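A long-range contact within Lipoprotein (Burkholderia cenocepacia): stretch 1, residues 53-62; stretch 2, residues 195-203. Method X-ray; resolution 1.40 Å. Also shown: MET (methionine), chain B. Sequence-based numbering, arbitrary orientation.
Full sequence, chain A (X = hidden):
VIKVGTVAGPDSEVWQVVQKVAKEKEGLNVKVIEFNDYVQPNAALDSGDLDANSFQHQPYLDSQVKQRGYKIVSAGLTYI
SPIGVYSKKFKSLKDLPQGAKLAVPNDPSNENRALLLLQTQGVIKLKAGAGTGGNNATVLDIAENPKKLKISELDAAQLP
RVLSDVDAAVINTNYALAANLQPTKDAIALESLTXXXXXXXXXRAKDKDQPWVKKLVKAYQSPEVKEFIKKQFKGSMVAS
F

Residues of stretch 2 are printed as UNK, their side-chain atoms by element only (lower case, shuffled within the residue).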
# COMPACT_ATOMS: atom_id res chain seq x y z
N ASN A 53 -6.19 -12.59 -2.34
CA ASN A 53 -6.33 -11.25 -1.79
C ASN A 53 -5.72 -10.22 -2.71
O ASN A 53 -4.98 -10.56 -3.63
CB ASN A 53 -5.84 -11.15 -0.33
CG ASN A 53 -4.36 -11.38 -0.18
OD1 ASN A 53 -3.56 -10.87 -0.96
ND2 ASN A 53 -3.97 -12.10 0.86
N SER A 54 -6.07 -8.96 -2.48
CA SER A 54 -5.67 -7.88 -3.37
C SER A 54 -5.57 -6.61 -2.55
O SER A 54 -6.51 -5.83 -2.46
CB SER A 54 -6.71 -7.73 -4.49
OG SER A 54 -6.39 -6.70 -5.42
N PHE A 55 -4.41 -6.43 -1.91
CA PHE A 55 -4.25 -5.32 -0.99
C PHE A 55 -2.80 -4.89 -0.79
O PHE A 55 -2.57 -3.90 -0.12
CB PHE A 55 -4.83 -5.65 0.37
CG PHE A 55 -3.94 -6.53 1.20
CD1 PHE A 55 -3.81 -7.88 0.90
CD2 PHE A 55 -3.23 -6.02 2.27
CE1 PHE A 55 -2.98 -8.70 1.65
CE2 PHE A 55 -2.39 -6.81 3.02
CZ PHE A 55 -2.27 -8.16 2.72
N GLN A 56 -1.83 -5.64 -1.31
CA GLN A 56 -0.44 -5.43 -0.91
C GLN A 56 0.52 -5.31 -2.07
O GLN A 56 0.20 -5.66 -3.20
CB GLN A 56 0.02 -6.60 -0.03
CG GLN A 56 0.34 -7.86 -0.81
CD GLN A 56 0.31 -9.10 0.05
OE1 GLN A 56 1.02 -9.20 1.05
NE2 GLN A 56 -0.53 -10.07 -0.33
N HIS A 57 1.71 -4.79 -1.78
CA HIS A 57 2.81 -4.82 -2.75
C HIS A 57 3.78 -5.98 -2.43
O HIS A 57 3.64 -6.64 -1.40
CB HIS A 57 3.52 -3.45 -2.83
CG HIS A 57 3.86 -2.86 -1.49
ND1 HIS A 57 4.72 -3.47 -0.60
CD2 HIS A 57 3.50 -1.68 -0.93
CE1 HIS A 57 4.85 -2.70 0.47
NE2 HIS A 57 4.13 -1.60 0.28
N GLN A 58 4.72 -6.24 -3.34
CA GLN A 58 5.64 -7.35 -3.15
C GLN A 58 6.55 -7.23 -1.91
O GLN A 58 6.77 -8.22 -1.21
CB GLN A 58 6.46 -7.63 -4.41
CG GLN A 58 7.24 -8.95 -4.34
CD GLN A 58 6.36 -10.17 -4.44
OE1 GLN A 58 5.58 -10.31 -5.37
NE2 GLN A 58 6.50 -11.08 -3.47
N PRO A 59 7.06 -6.02 -1.61
CA PRO A 59 7.86 -5.91 -0.38
C PRO A 59 7.04 -6.29 0.86
O PRO A 59 7.57 -6.95 1.76
CB PRO A 59 8.29 -4.44 -0.37
CG PRO A 59 8.43 -4.14 -1.83
CD PRO A 59 7.22 -4.82 -2.45
N TYR A 60 5.77 -5.93 0.90
CA TYR A 60 4.93 -6.32 2.03
C TYR A 60 4.75 -7.86 2.09
O TYR A 60 4.89 -8.46 3.15
CB TYR A 60 3.57 -5.63 1.97
CG TYR A 60 2.74 -5.84 3.21
CD1 TYR A 60 1.86 -6.91 3.32
CD2 TYR A 60 2.82 -4.96 4.27
CE1 TYR A 60 1.10 -7.09 4.47
CE2 TYR A 60 2.08 -5.13 5.42
CZ TYR A 60 1.21 -6.21 5.52
OH TYR A 60 0.48 -6.37 6.67
N LEU A 61 4.44 -8.48 0.95
CA LEU A 61 4.28 -9.93 0.90
C LEU A 61 5.57 -10.62 1.32
O LEU A 61 5.55 -11.59 2.07
CB LEU A 61 3.88 -10.35 -0.51
CG LEU A 61 3.68 -11.85 -0.75
CD1 LEU A 61 2.72 -12.40 0.28
CD2 LEU A 61 3.14 -12.04 -2.15
N ASP A 62 6.71 -10.10 0.85
CA ASP A 62 8.00 -10.68 1.21
C ASP A 62 8.24 -10.63 2.73
O ASP A 62 8.74 -11.59 3.32
CB ASP A 62 9.15 -9.95 0.51
CG ASP A 62 9.24 -10.28 -0.97
OD1 ASP A 62 8.57 -11.24 -1.41
OD2 ASP A 62 9.99 -9.58 -1.69
N UNK A 195 9.08 2.98 -8.39
CA UNK A 195 9.33 2.36 -7.10
C UNK A 195 8.96 0.88 -7.21
O UNK A 195 8.32 0.46 -8.18
c UNK A 195 8.46 3.01 -6.03
o UNK A 195 7.15 2.45 -6.06
N UNK A 196 9.36 0.07 -6.22
CA UNK A 196 9.01 -1.35 -6.28
C UNK A 196 7.64 -1.67 -5.67
O UNK A 196 7.39 -2.84 -5.39
c UNK A 196 10.11 -2.01 -5.44
c UNK A 196 10.47 -0.96 -4.44
c UNK A 196 10.35 0.36 -5.16
N UNK A 197 6.77 -0.69 -5.52
CA UNK A 197 5.56 -0.89 -4.73
C UNK A 197 4.25 -1.12 -5.48
O UNK A 197 3.16 -0.86 -4.96
c UNK A 197 8.91 0.44 -1.21
o UNK A 197 10.02 0.48 -0.41
c UNK A 197 8.00 -0.59 -1.05
c UNK A 197 7.57 1.37 -2.96
c UNK A 197 6.87 -0.63 -1.85
c UNK A 197 8.70 1.42 -2.16
c UNK A 197 6.63 0.33 -2.82
c UNK A 197 5.42 0.26 -3.70
N UNK A 198 4.33 -1.67 -6.70
CA UNK A 198 3.10 -2.07 -7.38
C UNK A 198 2.35 -3.07 -6.53
O UNK A 198 2.94 -3.98 -5.97
c UNK A 198 3.39 -2.67 -8.76
N UNK A 199 1.04 -2.91 -6.48
CA UNK A 199 0.21 -3.83 -5.73
C UNK A 199 -0.10 -5.06 -6.58
O UNK A 199 0.14 -5.07 -7.79
n UNK A 199 0.30 -1.56 -4.00
c UNK A 199 -0.87 -2.20 -4.10
o UNK A 199 -1.77 -2.05 -3.28
c UNK A 199 -1.08 -3.13 -5.27
N UNK A 200 -0.64 -6.10 -5.95
CA UNK A 200 -0.75 -7.39 -6.63
C UNK A 200 -1.92 -8.21 -6.10
O UNK A 200 -2.46 -7.98 -5.00
c UNK A 200 0.57 -8.15 -6.48
c UNK A 200 1.08 -8.44 -5.06
c UNK A 200 2.58 -8.55 -4.99
c UNK A 200 0.49 -9.71 -4.45
N UNK A 201 -2.33 -9.18 -6.90
CA UNK A 201 -3.25 -10.21 -6.44
C UNK A 201 -2.44 -11.41 -5.97
O UNK A 201 -1.58 -11.89 -6.69
c UNK A 201 -5.06 -11.85 -7.10
c UNK A 201 -4.22 -10.65 -7.55
c UNK A 201 -5.94 -9.72 -9.19
c UNK A 201 -5.12 -9.47 -7.94
N UNK A 202 -2.70 -11.87 -4.74
CA UNK A 202 -1.99 -13.01 -4.18
C UNK A 202 -2.90 -14.22 -4.07
O UNK A 202 -4.10 -14.08 -3.79
c UNK A 202 -1.43 -12.67 -2.80
N UNK A 203 -2.33 -15.39 -4.30
CA UNK A 203 -3.04 -16.66 -4.13
C UNK A 203 -2.12 -17.66 -3.44
O UNK A 203 -0.91 -17.46 -3.35
c UNK A 203 -4.45 -16.31 -6.18
c UNK A 203 -3.49 -17.26 -5.48
c UNK A 203 -2.29 -17.60 -6.36
N MET B . -2.17 -0.16 -1.24
CA MET B . -1.03 0.00 -0.35
C MET B . 0.06 0.82 -1.00
O MET B . 0.32 0.62 -2.19
CB MET B . -0.50 -1.38 0.06
CG MET B . 0.68 -1.33 1.05
SD MET B . 1.31 -2.98 1.45
CE MET B . -0.07 -3.67 2.37
OXT MET B . 0.68 1.69 -0.37
O HOH W 1 -2.59 -8.70 -2.28
O HOH W 2 -4.00 -5.56 -5.29
O HOH W 3 5.41 -4.80 -5.76

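Position 195 carries one carbon and one oxygen beyond CA. The oxygen accepts a hydrogen bond from the backbone N of position 197 at 3.2 Å, and nothing on stretch 1 lies within contact range. A single carbon bearing a hydroxyl is serine, Ser-195.

Position 196 has three side-chain carbons that close a ring onto its own backbone N, which defines proline. The carbonyl O of Pro-196 comes within 3.5 Å of Pro-59 CD and accepts a hydrogen bond from water 3 at 2.8 Å.

At position 197 one carbon leads to a six-carbon ring bearing an oxygen. One ring carbon lies 3.6 Å from His-57 NE2 and another 3.7 Å from Pro-59 CG, an apolar contact. The hydroxyl-bearing ring is that of tyrosine. Tyr-197 turns its ring edge toward the face of the His-57 ring, with centroids 4.8 Å apart and planes at 64°.

Position 198 shows a single carbon, pointing away from stretch 1, so it is alanine. Ala-198 makes its contact through the backbone: its O lies 3.3 Å from His-57 CA in a CA-H...O geometry and accepts from water 3 at 2.6 Å. That water also accepts from Gln-58 N at 2.9 Å, linking the loop to the start of the helix.

Position 199 has two carbons, the second carrying one oxygen and one nitrogen. The nitrogen sits 3.9 Å from His-57 CB, and the short amide identifies asparagine. Asn-199 holds the methionine ligand through both polar atoms of its amide: MET N donates to Asn-199 OD1 at 2.8 Å, and Asn-199 ND2 donates to MET O at 2.8 Å.

Position 200 has four carbons forked at the second. One terminal carbon lies 3.5 Å from Gln-58 OE1 and the other 4.2 Å from Leu-61 CD2. The fork identifies leucine, and Leu-200 has the largest area covered by the opposing stretch. Its N gives a weak bond to Gln-56 O, 2.9 Å long but bent to 128°.

Position 201 also has four carbons, but forked at the first, with one arm two carbons long. The inner carbon of that arm is 4.0 Å from Ser-54 OG. This branching is that of isoleucine, Ile-201.

Position 202 has one carbon, 3.3 Å from Asn-53 OD1 and 3.7 Å from Gln-56 NE2; it is alanine. Ala-202 forms a reciprocal backbone pair, Asn-53 N to Ala-202 O and Ala-202 N to Asn-53 O, both 2.9 Å.

Position 203 has one carbon carrying two more, without contact to stretch 1: valine, Val-203.

The contact is anchored where the antiparallel pair at Asn-53 and Ala-202 has well-directed bonds, at 156° and 164°. Beyond it, water 1 spans the strands, its O 2.7 Å from Asn-53 OD1 and 2.8 Å from Leu-200 O, donating to both, while accepting from Phe-55 N at 2.9 Å. Side chains contribute more toward the helix. There His-57 ND1 caps the helix by accepting from Tyr-60 N at 3.1 Å, and its ring lies between Tyr-197 on one face and MET SD on the opposite face, joining the contact to the ligand site.

Stretch 2 195-203: SPYANLIAV
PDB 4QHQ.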